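Local structure of light Chain (Clostridium botulinum, 6BVD) at residues Asn115-Leu120 with Leu319-Tyr324; Leu234-Thr240 with Lys347-Phe351; Ala298-Asn302 with Gly332-Val336. The protein is the zinc-dependent protease domain of a mosaic botulinum neurotoxin and, as in related light chains, probably cleaves a SNARE protein of the host neuron. All blocks are in the same frame, centred on the assembly; numbering follows the deposited sequence. Where two conformers were deposited one is given.

Overall arrangement
The contacts lie on the same side of the chain's centre, in a connected run outward from helix 222-237, which carries two zinc ligands. Contacts 1 and 2 are buried, contact 3 partly. Contact 2 is the innermost, its centre about 11 Å from the chain's centre, and joins the ends of that helix and helix 338-348. Contact 1 touches it: K323 NZ probably donates to L237 O at 2.7 Å. Contact 3 is the outermost, its centre about 30 Å from the chain's centre. It touches contact 1 where Y320 and E321 meet L301 and Y334. Contact 2 mixes rings, waters and an acetate. In contact 1 helix side chains hydrogen-bond to loop carbonyls; contact 3 pairs an amide side chain with strand backbone.

Contact 1: Asn115-Leu120 with Leu319-Tyr324; sequences NAIPYL and LYEWKY
This is a largely buried helix-to-loop contact of the zinc protease fold: the last turn of helix 313-323 packs on the loop that leaves helix 104-115. A116 is the first residue beyond helical phi/psi and centres an inverse gamma turn (-86/63). I117, P118 and Y119 follow in polyproline II-like conformation, near -63/146. The nearest CA pairs are A116-K323 (6.5 Å) and Y119-Y320 (7.4 Å). K323 is all-trans, and its NZ donates to I117 O at 2.8 Å. The same NZ donates to Y324 OH at 3.3 Å and also to L237 O. Y320 (chi1 m) sends its OH to P118 O at 2.7 Å. Y119 (chi1 t) lays CD1 over one face of the Y320 ring, 3.8 Å from CD2. The two ring centroids are 4.8 Å apart and the planes meet obliquely at 41°. I117 (chi1 p) puts CG1 3.5 Å from L319 CD2. Y324 (chi1 m) brings its OH 3.9 Å from Y119 CB, and that OH also bonds G188 O. Two consecutive loop carbonyls are thus satisfied by helix side chains, so a loop without regular secondary structure is held by directed bonds as well as apolar packing.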
ATOM      1  N   ASN A 115      -3.455  14.483  17.600  1.00 22.14           N
ATOM      2  CA  ASN A 115      -3.094  14.919  18.954  1.00 29.16           C
ATOM      3  C   ASN A 115      -3.452  16.358  19.345  1.00 21.65           C
ATOM      4  O   ASN A 115      -3.458  16.654  20.540  1.00 20.78           O
ATOM      5  CB  ASN A 115      -1.586  14.731  19.178  1.00 29.22           C
ATOM      6  CG  ASN A 115      -1.184  13.262  19.194  1.00 29.16           C
ATOM      7  OD1 ASN A 115      -1.969  12.409  19.617  1.00 32.92           O
ATOM      8  ND2 ASN A 115       0.044  12.963  18.754  1.00 28.68           N
ATOM      9  N   ALA A 116      -3.720  17.238  18.379  1.00 17.44           N
ATOM     10  CA  ALA A 116      -3.998  18.658  18.729  1.00 20.40           C
ATOM     11  C   ALA A 116      -5.476  18.842  19.075  1.00 21.68           C
ATOM     12  O   ALA A 116      -6.194  19.591  18.424  1.00 21.16           O
ATOM     13  CB  ALA A 116      -3.614  19.620  17.608  1.00 13.51           C
ATOM     14  N   ILE A 117      -5.920  18.194  20.129  1.00 19.93           N
ATOM     15  CA  ILE A 117      -7.336  18.302  20.489  1.00 19.59           C
ATOM     16  C   ILE A 117      -7.749  19.751  20.906  1.00 16.33           C
ATOM     17  O   ILE A 117      -6.971  20.505  21.486  1.00 20.17           O
ATOM     18  CB  ILE A 117      -7.653  17.335  21.610  1.00 27.88           C
ATOM     19  CG1 ILE A 117      -6.959  17.794  22.880  1.00 32.15           C
ATOM     20  CG2 ILE A 117      -7.230  15.866  21.235  1.00 24.07           C
ATOM     21  CD1 ILE A 117      -7.537  17.126  24.132  1.00 35.46           C
ATOM     22  N   PRO A 118      -8.982  20.160  20.608  1.00 18.53           N
ATOM     23  CA  PRO A 118      -9.406  21.511  21.030  1.00 18.44           C
ATOM     24  C   PRO A 118      -9.389  21.740  22.554  1.00 21.06           C
ATOM     25  O   PRO A 118      -9.565  20.781  23.300  1.00 24.71           O
ATOM     26  CB  PRO A 118     -10.838  21.602  20.515  1.00 18.51           C
ATOM     27  CG  PRO A 118     -10.884  20.660  19.400  1.00 26.13           C
ATOM     28  CD  PRO A 118      -9.998  19.509  19.767  1.00 21.13           C
ATOM     29  N   TYR A 119      -9.135  22.966  23.003  1.00 27.24           N
ATOM     30  CA  TYR A 119      -9.251  23.302  24.422  1.00 26.84           C
ATOM     31  C   TYR A 119     -10.711  23.142  24.831  1.00 18.19           C
ATOM     32  O   TYR A 119     -11.594  23.488  24.053  1.00 15.15           O
ATOM     33  CB  TYR A 119      -8.779  24.730  24.712  1.00 23.32           C
ATOM     34  CG  TYR A 119      -8.753  25.076  26.200  1.00 21.48           C
ATOM     35  CD1 TYR A 119      -7.660  24.745  26.979  1.00 18.78           C
ATOM     36  CD2 TYR A 119      -9.871  25.633  26.840  1.00 19.27           C
ATOM     37  CE1 TYR A 119      -7.627  25.029  28.337  1.00 24.02           C
ATOM     38  CE2 TYR A 119      -9.848  25.891  28.203  1.00 22.91           C
ATOM     39  CZ  TYR A 119      -8.722  25.590  28.947  1.00 22.06           C
ATOM     40  OH  TYR A 119      -8.676  25.871  30.297  1.00 23.23           O
ATOM     41  N   LEU A 120     -10.942  22.618  26.040  1.00 17.35           N
ATOM     42  CA  LEU A 120     -12.317  22.437  26.572  1.00 21.85           C
ATOM     43  C   LEU A 120     -12.846  23.767  27.147  1.00 25.75           C
ATOM     44  O   LEU A 120     -12.986  23.964  28.366  1.00 21.40           O
ATOM     45  CB  LEU A 120     -12.355  21.298  27.623  1.00 17.00           C
ATOM     46  CG  LEU A 120     -11.977  19.902  27.083  1.00 23.97           C
ATOM     47  CD1 LEU A 120     -12.006  18.794  28.201  1.00 20.72           C
ATOM     48  CD2 LEU A 120     -12.804  19.450  25.871  1.00 21.27           C
ATOM     49  N   LEU A 319      -2.191  17.457  29.063  1.00 22.27           N
ATOM     50  CA  LEU A 319      -2.329  17.471  27.618  1.00 26.49           C
ATOM     51  C   LEU A 319      -2.197  18.895  27.023  1.00 28.05           C
ATOM     52  O   LEU A 319      -1.513  19.070  25.992  1.00 22.80           O
ATOM     53  CB  LEU A 319      -3.652  16.842  27.244  1.00 37.28           C
ATOM     54  CG  LEU A 319      -3.787  16.259  25.850  1.00 49.22           C
ATOM     55  CD1 LEU A 319      -4.920  15.249  25.910  1.00 57.07           C
ATOM     56  CD2 LEU A 319      -4.065  17.343  24.830  1.00 49.71           C
ATOM     57  N   TYR A 320      -2.813  19.898  27.659  1.00 24.69           N
ATOM     58  CA  TYR A 320      -2.727  21.296  27.165  1.00 26.12           C
ATOM     59  C   TYR A 320      -1.361  21.929  27.484  1.00 31.57           C
ATOM     60  O   TYR A 320      -0.868  22.787  26.728  1.00 20.14           O
ATOM     61  CB  TYR A 320      -3.874  22.156  27.749  1.00 19.35           C
ATOM     62  CG  TYR A 320      -5.220  21.656  27.270  1.00 20.90           C
ATOM     63  CD1 TYR A 320      -5.424  21.378  25.925  1.00 20.16           C
ATOM     64  CD2 TYR A 320      -6.278  21.410  28.163  1.00 20.97           C
ATOM     65  CE1 TYR A 320      -6.595  20.854  25.463  1.00 22.78           C
ATOM     66  CE2 TYR A 320      -7.484  20.907  27.708  1.00 19.09           C
ATOM     67  CZ  TYR A 320      -7.663  20.644  26.358  1.00 26.81           C
ATOM     68  OH  TYR A 320      -8.860  20.120  25.857  1.00 21.33           O
ATOM     69  N   GLU A 321      -0.721  21.469  28.566  1.00 26.92           N
ATOM     70  CA  GLU A 321       0.629  21.917  28.880  1.00 27.58           C
ATOM     71  C   GLU A 321       1.558  21.568  27.717  1.00 27.28           C
ATOM     72  O   GLU A 321       2.338  22.413  27.266  1.00 25.50           O
ATOM     73  CB  GLU A 321       1.156  21.295  30.167  1.00 28.56           C
ATOM     74  CG  GLU A 321       2.636  21.641  30.419  1.00 32.88           C
ATOM     75  CD  GLU A 321       3.238  20.865  31.598  1.00 38.27           C
ATOM     76  OE1 GLU A 321       2.529  20.005  32.164  1.00 33.66           O
ATOM     77  OE2 GLU A 321       4.432  21.090  31.923  1.00 39.21           O
ATOM     78  N   TRP A 322       1.423  20.343  27.217  1.00 25.43           N
ATOM     79  CA  TRP A 322       2.181  19.876  26.061  0.51 30.80           C
ATOM     80  C   TRP A 322       1.771  20.552  24.736  1.00 37.18           C
ATOM     81  O   TRP A 322       2.647  20.990  23.963  1.00 31.31           O
ATOM     82  CB  TRP A 322       2.045  18.366  25.898  0.51 35.95           C
ATOM     83  CG  TRP A 322       2.781  17.922  24.696  0.51 40.49           C
ATOM     84  CD1 TRP A 322       2.228  17.554  23.511  0.51 40.09           C
ATOM     85  CD2 TRP A 322       4.196  17.718  24.566  0.51 45.06           C
ATOM     86  NE1 TRP A 322       3.207  17.158  22.641  0.51 45.97           N
ATOM     87  CE2 TRP A 322       4.425  17.241  23.266  0.51 49.40           C
ATOM     88  CE3 TRP A 322       5.294  17.892  25.429  0.51 43.25           C
ATOM     89  CZ2 TRP A 322       5.713  16.941  22.792  0.51 49.19           C
ATOM     90  CZ3 TRP A 322       6.570  17.582  24.967  0.51 41.06           C
ATOM     91  CH2 TRP A 322       6.767  17.117  23.661  0.51 42.92           C
ATOM     92  N   LYS A 323       0.460  20.602  24.462  1.00 28.65           N
ATOM     93  CA  LYS A 323      -0.073  21.169  23.222  1.00 28.84           C
ATOM     94  C   LYS A 323       0.393  22.607  23.008  1.00 30.97           C
ATOM     95  O   LYS A 323       0.835  22.961  21.915  1.00 27.67           O
ATOM     96  CB  LYS A 323      -1.606  21.151  23.219  1.00 25.64           C
ATOM     97  CG  LYS A 323      -2.209  21.790  21.965  1.00 22.43           C
ATOM     98  CD  LYS A 323      -3.744  21.881  22.032  1.00 24.41           C
ATOM     99  CE  LYS A 323      -4.306  22.386  20.697  1.00 24.20           C
ATOM    100  NZ  LYS A 323      -5.702  22.877  20.688  1.00 23.54           N
ATOM    101  N   TYR A 324       0.273  23.434  24.047  1.00 23.47           N
ATOM    102  CA  TYR A 324       0.607  24.847  23.906  1.00 25.90           C
ATOM    103  C   TYR A 324       2.029  25.138  24.330  1.00 21.38           C
ATOM    104  O   TYR A 324       2.438  26.283  24.330  1.00 23.72           O
ATOM    105  CB  TYR A 324      -0.365  25.711  24.710  1.00 23.28           C
ATOM    106  CG  TYR A 324      -1.755  25.631  24.178  1.00 23.28           C
ATOM    107  CD1 TYR A 324      -2.089  26.271  22.979  1.00 26.59           C
ATOM    108  CD2 TYR A 324      -2.764  24.961  24.876  1.00 20.57           C
ATOM    109  CE1 TYR A 324      -3.348  26.211  22.472  1.00 19.39           C
ATOM    110  CE2 TYR A 324      -4.060  24.903  24.374  1.00 21.00           C
ATOM    111  CZ  TYR A 324      -4.337  25.534  23.171  1.00 23.41           C
ATOM    112  OH  TYR A 324      -5.578  25.501  22.625  1.00 20.33           O
TER

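Contact 2: Leu234-Thr240 with Lys347-Phe351; sequences LHGLYGT and KIYSF. With ACT (acetate ion), chain F.
K347 begins the second segment in the last turn of helix 338-348. Its NZ makes a weak hydrogen bond to Y238 OH (3.3 Å); water 2 bridges them. E112 forms a salt bridge with K347 and a hydrogen bond with Y238 OH. The closest CA pair is H235-I348, 7.2 Å. I348 (chi1 m, chi2 t) points CD1 over the face of the Y238 ring, a CH-pi contact 4.0 Å from the centroid. Y349 (chi1 m) sets its ring near-parallel to that of H235 (chi1 m), at 24° and 4.6 Å between centroids, but slid so that they barely overlap. Y349 OH is 3.1 Å from T240 OG1; water 3 joins that OH to T240 O and an acetate, probably from the crystallisation liquor. F351 (chi1 m) meets L234 with CD2-CD2 at 3.5 Å. Water 1 links H235 NE2 to I348 O and F351 O. H235 ND1 donates to acetate OXT (2.6 Å). A Schellman motif with G239 at positive phi (70/24) ends helix 222-237, which carries the HExxH zinc-binding motif with H228 and H232; the H235 side chain lies about 8 Å from the zinc. Helix 104-115 flanks L234 and F351, helix 280-301 T240 and I348, and helix 264-270 H235 and Y349.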
ATOM      1  N   LEU A 234      -5.281  21.910  10.804  1.00 25.90           N
ATOM      2  CA  LEU A 234      -4.264  22.062  11.817  1.00 23.37           C
ATOM      3  C   LEU A 234      -4.226  23.463  12.397  1.00 22.06           C
ATOM      4  O   LEU A 234      -4.064  23.630  13.628  1.00 19.58           O
ATOM      5  CB  LEU A 234      -2.879  21.689  11.248  1.00 23.01           C
ATOM      6  CG  LEU A 234      -1.786  21.591  12.307  1.00 29.10           C
ATOM      7  CD1 LEU A 234      -2.123  20.492  13.321  1.00 27.33           C
ATOM      8  CD2 LEU A 234      -0.435  21.261  11.641  1.00 35.04           C
ATOM      9  N   HIS A 235      -4.342  24.484  11.544  1.00 19.95           N
ATOM     10  CA  HIS A 235      -4.380  25.832  12.043  1.00 19.96           C
ATOM     11  C   HIS A 235      -5.626  25.989  12.948  1.00 19.66           C
ATOM     12  O   HIS A 235      -5.562  26.619  13.992  1.00 20.21           O
ATOM     13  CB  HIS A 235      -4.409  26.871  10.889  1.00 20.64           C
ATOM     14  CG  HIS A 235      -3.192  26.790   9.988  1.00 21.14           C
ATOM     15  ND1 HIS A 235      -3.218  27.170   8.659  1.00 25.49           N
ATOM     16  CD2 HIS A 235      -1.925  26.426  10.254  1.00 21.83           C
ATOM     17  CE1 HIS A 235      -2.011  27.005   8.134  1.00 22.17           C
ATOM     18  NE2 HIS A 235      -1.200  26.552   9.075  1.00 26.10           N
ATOM     19  N   GLY A 236      -6.747  25.432  12.516  1.00 19.11           N
ATOM     20  CA  GLY A 236      -7.984  25.563  13.315  1.00 15.64           C
ATOM     21  C   GLY A 236      -7.882  24.853  14.690  1.00 16.61           C
ATOM     22  O   GLY A 236      -8.345  25.354  15.696  1.00 22.17           O
ATOM     23  N   LEU A 237      -7.265  23.685  14.704  1.00 20.48           N
ATOM     24  CA  LEU A 237      -7.098  22.903  15.940  1.00 22.74           C
ATOM     25  C   LEU A 237      -6.229  23.665  16.933  1.00 23.25           C
ATOM     26  O   LEU A 237      -6.449  23.619  18.148  1.00 18.46           O
ATOM     27  CB  LEU A 237      -6.494  21.511  15.643  1.00 19.03           C
ATOM     28  CG  LEU A 237      -7.427  20.527  14.933  1.00 25.56           C
ATOM     29  CD1 LEU A 237      -6.754  19.203  14.644  1.00 18.49           C
ATOM     30  CD2 LEU A 237      -8.713  20.258  15.802  1.00 25.48           C
ATOM     31  N   TYR A 238      -5.231  24.382  16.407  1.00 19.94           N
ATOM     32  CA  TYR A 238      -4.378  25.228  17.227  1.00 16.93           C
ATOM     33  C   TYR A 238      -4.966  26.639  17.455  1.00 20.47           C
ATOM     34  O   TYR A 238      -4.353  27.474  18.123  1.00 22.27           O
ATOM     35  CB  TYR A 238      -2.959  25.317  16.597  1.00 15.85           C
ATOM     36  CG  TYR A 238      -2.064  24.173  17.023  1.00 22.56           C
ATOM     37  CD1 TYR A 238      -1.445  24.161  18.275  1.00 24.58           C
ATOM     38  CD2 TYR A 238      -1.830  23.088  16.166  1.00 23.57           C
ATOM     39  CE1 TYR A 238      -0.587  23.077  18.659  1.00 21.15           C
ATOM     40  CE2 TYR A 238      -1.011  22.020  16.552  1.00 27.87           C
ATOM     41  CZ  TYR A 238      -0.380  22.026  17.785  1.00 27.95           C
ATOM     42  OH  TYR A 238       0.450  20.950  18.109  1.00 32.88           O
ATOM     43  N   GLY A 239      -6.152  26.905  16.903  1.00 24.01           N
ATOM     44  CA  GLY A 239      -6.833  28.174  17.142  1.00 14.48           C
ATOM     45  C   GLY A 239      -6.134  29.373  16.458  1.00 23.55           C
ATOM     46  O   GLY A 239      -6.289  30.519  16.912  1.00 21.36           O
ATOM     47  N   THR A 240      -5.360  29.105  15.396  1.00 22.81           N
ATOM     48  CA  THR A 240      -4.651  30.173  14.641  1.00 26.10           C
ATOM     49  C   THR A 240      -5.324  30.455  13.304  1.00 32.01           C
ATOM     50  O   THR A 240      -4.795  31.209  12.472  1.00 28.24           O
ATOM     51  CB  THR A 240      -3.170  29.776  14.310  1.00 19.83           C
ATOM     52  OG1 THR A 240      -3.186  28.758  13.325  1.00 22.75           O
ATOM     53  CG2 THR A 240      -2.426  29.241  15.561  1.00 21.46           C
ATOM     54  N   LYS A 347       6.731  25.385  14.209  1.00 26.24           N
ATOM     55  CA  LYS A 347       6.257  24.054  13.926  1.00 20.73           C
ATOM     56  C   LYS A 347       4.898  24.055  13.255  1.00 28.38           C
ATOM     57  O   LYS A 347       4.715  23.392  12.268  1.00 28.87           O
ATOM     58  CB  LYS A 347       6.192  23.224  15.202  1.00 19.59           C
ATOM     59  CG  LYS A 347       5.704  21.809  15.005  1.00 27.44           C
ATOM     60  CD  LYS A 347       5.492  21.038  16.293  1.00 25.94           C
ATOM     61  CE  LYS A 347       4.179  21.398  16.960  1.00 33.84           C
ATOM     62  NZ  LYS A 347       3.762  20.460  18.024  1.00 33.69           N
ATOM     63  N   ILE A 348       3.978  24.861  13.747  1.00 21.74           N
ATOM     64  CA  ILE A 348       2.670  24.906  13.172  1.00 18.74           C
ATOM     65  C   ILE A 348       2.769  25.339  11.723  1.00 26.22           C
ATOM     66  O   ILE A 348       2.106  24.803  10.900  1.00 28.55           O
ATOM     67  CB  ILE A 348       1.754  25.861  13.943  1.00 24.01           C
ATOM     68  CG1 ILE A 348       1.520  25.359  15.354  1.00 23.91           C
ATOM     69  CG2 ILE A 348       0.452  26.055  13.228  1.00 27.13           C
ATOM     70  CD1 ILE A 348       0.831  26.334  16.249  1.00 24.65           C
ATOM     71  N   TYR A 349       3.611  26.300  11.430  1.00 19.59           N
ATOM     72  CA  TYR A 349       3.728  26.826  10.097  1.00 21.61           C
ATOM     73  C   TYR A 349       4.767  26.150   9.245  1.00 26.77           C
ATOM     74  O   TYR A 349       5.031  26.584   8.182  1.00 27.49           O
ATOM     75  CB  TYR A 349       3.830  28.352  10.075  1.00 22.86           C
ATOM     76  CG  TYR A 349       2.499  28.909  10.421  1.00 29.18           C
ATOM     77  CD1 TYR A 349       1.519  29.055   9.459  1.00 25.25           C
ATOM     78  CD2 TYR A 349       2.185  29.196  11.729  1.00 23.04           C
ATOM     79  CE1 TYR A 349       0.277  29.527   9.787  1.00 22.17           C
ATOM     80  CE2 TYR A 349       0.946  29.666  12.067  1.00 25.90           C
ATOM     81  CZ  TYR A 349       0.004  29.826  11.088  1.00 27.51           C
ATOM     82  OH  TYR A 349      -1.231  30.292  11.431  1.00 29.97           O
ATOM     83  N   SER A 350       5.400  25.130   9.785  1.00 26.83           N
ATOM     84  CA  SER A 350       6.273  24.265   9.023  1.00 29.88           C
ATOM     85  C   SER A 350       5.564  23.390   7.995  1.00 29.83           C
ATOM     86  O   SER A 350       6.137  22.967   7.044  1.00 26.35           O
ATOM     87  CB  SER A 350       7.172  23.449   9.924  1.00 33.80           C
ATOM     88  OG  SER A 350       6.495  22.373  10.462  1.00 28.66           O
ATOM     89  N   PHE A 351       4.319  23.076   8.247  1.00 21.39           N
ATOM     90  CA  PHE A 351       3.549  22.250   7.336  1.00 20.47           C
ATOM     91  C   PHE A 351       3.031  23.054   6.131  1.00 23.74           C
ATOM     92  O   PHE A 351       2.136  23.862   6.296  1.00 23.04           O
ATOM     93  CB  PHE A 351       2.391  21.621   8.083  1.00 26.53           C
ATOM     94  CG  PHE A 351       2.838  20.762   9.238  1.00 29.11           C
ATOM     95  CD1 PHE A 351       3.230  19.466   9.007  1.00 28.24           C
ATOM     96  CD2 PHE A 351       2.863  21.261  10.530  1.00 22.44           C
ATOM     97  CE1 PHE A 351       3.648  18.636  10.085  1.00 27.84           C
ATOM     98  CE2 PHE A 351       3.260  20.468  11.601  1.00 23.59           C
ATOM     99  CZ  PHE A 351       3.665  19.145  11.370  1.00 27.73           C
TER
HETATM  100  C   ACT F 504      -6.105  29.097   7.808  1.00 30.35           C
HETATM  101  O   ACT F 504      -5.825  29.814   8.795  1.00 30.69           O
HETATM  102  OXT ACT F 504      -5.368  28.133   7.506  1.00 26.97           O
HETATM  103  CH3 ACT F 504      -7.332  29.393   6.985  1.00 29.27           C
HETATM  104  O   HOH W   1       1.146  25.616   8.374  1.00 30.43           O
HETATM  105  O   HOH W   2       2.369  20.976  20.452  1.00 27.53           O
HETATM  106  O   HOH W   3      -3.669  30.831  10.075  1.00 29.71           O

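Contact 3: Ala298-Asn302 with Gly332-Val336; sequences ASRLN and GVYSV
The side chain of N302 (chi1 m, chi2 -43°) makes two hydrogen bonds to the backbone of Y334. Y334 N donates to N302 OD1 at 2.8 Å, nearly straight at 176°. N302 ND2 donates to Y334 O at 3.0 Å and 163°. Water 4 donates to N302 OD1 and to G332 O, 2.7 Å each. Farther out, L301 (chi1 t, chi2 p) lays CD2 over one face of the Y334 ring, a CH-pi contact 3.8 Å from the centroid and 15° off the normal. Y334 takes chi1 m, and its CA-to-CB bond points toward the helix. A298 CB sits 4.0 Å from S335 CA and 4.5 Å from V336 CG2. The nearest CA pairs are A298-S335 (5.3 Å) and N302-V333 (6.2 Å), so the two segments run in opposite directions. A298-L301 is helical; V333 and Y334 are extended, near -88/136. G332 has positive phi (82/14), where a CB would clash with the preceding carbonyl. Helix 313-323 borders L301 and Y334 through K317. The contact joins the end of long helix 280-301 to the two-stranded antiparallel hairpin 327-328/334-335, with one asparagine amide binding both NH and CO of a single strand residue.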
ATOM      1  N   ALA A 298      -3.046  30.067  29.037  1.00 26.36           N
ATOM      2  CA  ALA A 298      -2.218  29.670  30.181  1.00 32.06           C
ATOM      3  C   ALA A 298      -2.824  30.152  31.491  1.00 33.47           C
ATOM      4  O   ALA A 298      -2.839  29.418  32.490  1.00 31.75           O
ATOM      5  CB  ALA A 298      -0.781  30.197  30.039  1.00 30.31           C
ATOM      6  N   SER A 299      -3.291  31.399  31.481  1.00 30.53           N
ATOM      7  CA  SER A 299      -3.929  32.035  32.631  1.00 28.10           C
ATOM      8  C   SER A 299      -5.216  31.320  33.054  1.00 28.22           C
ATOM      9  O   SER A 299      -5.500  31.148  34.241  1.00 33.12           O
ATOM     10  CB  SER A 299      -4.209  33.506  32.304  1.00 34.07           C
ATOM     11  OG  SER A 299      -4.660  34.203  33.438  1.00 38.36           O
ATOM     12  N   ARG A 300      -6.005  30.938  32.063  1.00 30.35           N
ATOM     13  CA  ARG A 300      -7.269  30.260  32.277  1.00 35.68           C
ATOM     14  C   ARG A 300      -7.040  28.822  32.788  1.00 36.31           C
ATOM     15  O   ARG A 300      -7.797  28.320  33.617  1.00 35.10           O
ATOM     16  CB  ARG A 300      -8.082  30.286  30.980  1.00 36.89           C
ATOM     17  CG  ARG A 300      -9.334  29.475  31.015  1.00 47.67           C
ATOM     18  CD  ARG A 300      -9.837  29.190  29.632  1.00 41.07           C
ATOM     19  NE  ARG A 300     -10.581  30.318  29.098  1.00 44.61           N
ATOM     20  CZ  ARG A 300     -11.902  30.370  28.980  1.00 35.68           C
ATOM     21  NH1 ARG A 300     -12.672  29.361  29.375  1.00 26.48           N
ATOM     22  NH2 ARG A 300     -12.448  31.456  28.462  1.00 35.69           N
ATOM     23  N   LEU A 301      -5.978  28.179  32.313  1.00 26.32           N
ATOM     24  CA  LEU A 301      -5.643  26.823  32.730  1.00 30.83           C
ATOM     25  C   LEU A 301      -5.250  26.796  34.216  1.00 31.18           C
ATOM     26  O   LEU A 301      -5.425  25.774  34.898  1.00 29.59           O
ATOM     27  CB  LEU A 301      -4.497  26.252  31.847  1.00 22.38           C
ATOM     28  CG  LEU A 301      -4.090  24.793  32.015  1.00 18.96           C
ATOM     29  CD1 LEU A 301      -5.298  23.885  31.649  1.00 19.20           C
ATOM     30  CD2 LEU A 301      -2.890  24.468  31.103  1.00 20.18           C
ATOM     31  N   ASN A 302      -4.719  27.904  34.725  1.00 32.12           N
ATOM     32  CA  ASN A 302      -4.374  27.986  36.162  1.00 30.89           C
ATOM     33  C   ASN A 302      -5.623  28.029  37.063  1.00 32.44           C
ATOM     34  O   ASN A 302      -5.542  27.772  38.276  1.00 32.51           O
ATOM     35  CB  ASN A 302      -3.512  29.210  36.444  1.00 28.50           C
ATOM     36  CG  ASN A 302      -2.073  29.031  35.962  1.00 32.77           C
ATOM     37  OD1 ASN A 302      -1.488  27.976  36.156  1.00 33.61           O
ATOM     38  ND2 ASN A 302      -1.508  30.062  35.334  1.00 32.39           N
ATOM     39  N   GLY A 332       3.279  24.487  40.185  1.00 37.72           N
ATOM     40  CA  GLY A 332       2.252  24.021  39.278  1.00 34.43           C
ATOM     41  C   GLY A 332       1.605  25.128  38.446  1.00 39.91           C
ATOM     42  O   GLY A 332       0.572  24.896  37.807  1.00 36.87           O
ATOM     43  N   VAL A 333       2.215  26.318  38.425  1.00 36.28           N
ATOM     44  CA  VAL A 333       1.658  27.450  37.681  1.00 27.66           C
ATOM     45  C   VAL A 333       2.125  27.482  36.218  1.00 32.05           C
ATOM     46  O   VAL A 333       3.323  27.383  35.933  1.00 27.29           O
ATOM     47  CB  VAL A 333       1.993  28.782  38.373  1.00 26.35           C
ATOM     48  CG1 VAL A 333       1.482  29.964  37.559  1.00 26.50           C
ATOM     49  CG2 VAL A 333       1.376  28.800  39.783  1.00 28.93           C
ATOM     50  N   TYR A 334       1.159  27.596  35.304  1.00 28.83           N
ATOM     51  CA  TYR A 334       1.426  27.591  33.869  1.00 31.62           C
ATOM     52  C   TYR A 334       1.702  29.002  33.344  1.00 36.34           C
ATOM     53  O   TYR A 334       1.080  29.973  33.780  1.00 34.35           O
ATOM     54  CB  TYR A 334       0.257  26.958  33.087  1.00 30.36           C
ATOM     55  CG  TYR A 334      -0.035  25.517  33.479  1.00 29.56           C
ATOM     56  CD1 TYR A 334       0.786  24.476  33.060  1.00 30.49           C
ATOM     57  CD2 TYR A 334      -1.156  25.198  34.242  1.00 27.56           C
ATOM     58  CE1 TYR A 334       0.530  23.149  33.420  1.00 29.82           C
ATOM     59  CE2 TYR A 334      -1.425  23.864  34.615  1.00 29.83           C
ATOM     60  CZ  TYR A 334      -0.583  22.851  34.197  1.00 33.11           C
ATOM     61  OH  TYR A 334      -0.843  21.533  34.566  1.00 30.97           O
ATOM     62  N   SER A 335       2.620  29.120  32.392  1.00 26.18           N
ATOM     63  CA  SER A 335       2.811  30.417  31.735  1.00 25.60           C
ATOM     64  C   SER A 335       3.404  30.218  30.348  1.00 29.40           C
ATOM     65  O   SER A 335       3.829  29.119  30.020  1.00 29.61           O
ATOM     66  CB  SER A 335       3.720  31.314  32.562  1.00 25.93           C
ATOM     67  OG  SER A 335       5.040  30.791  32.605  1.00 35.06           O
ATOM     68  N   VAL A 336       3.464  31.276  29.543  1.00 34.01           N
ATOM     69  CA  VAL A 336       4.113  31.154  28.239  1.00 26.18           C
ATOM     70  C   VAL A 336       5.617  31.413  28.363  1.00 35.77           C
ATOM     71  O   VAL A 336       6.050  32.412  28.944  1.00 41.07           O
ATOM     72  CB  VAL A 336       3.474  32.094  27.199  1.00 25.08           C
ATOM     73  CG1 VAL A 336       4.325  32.173  25.909  1.00 28.19           C
ATOM     74  CG2 VAL A 336       2.055  31.634  26.887  1.00 28.38           C
TER
HETATM   75  O   HOH W   4      -1.934  25.953  37.872  1.00 45.29           O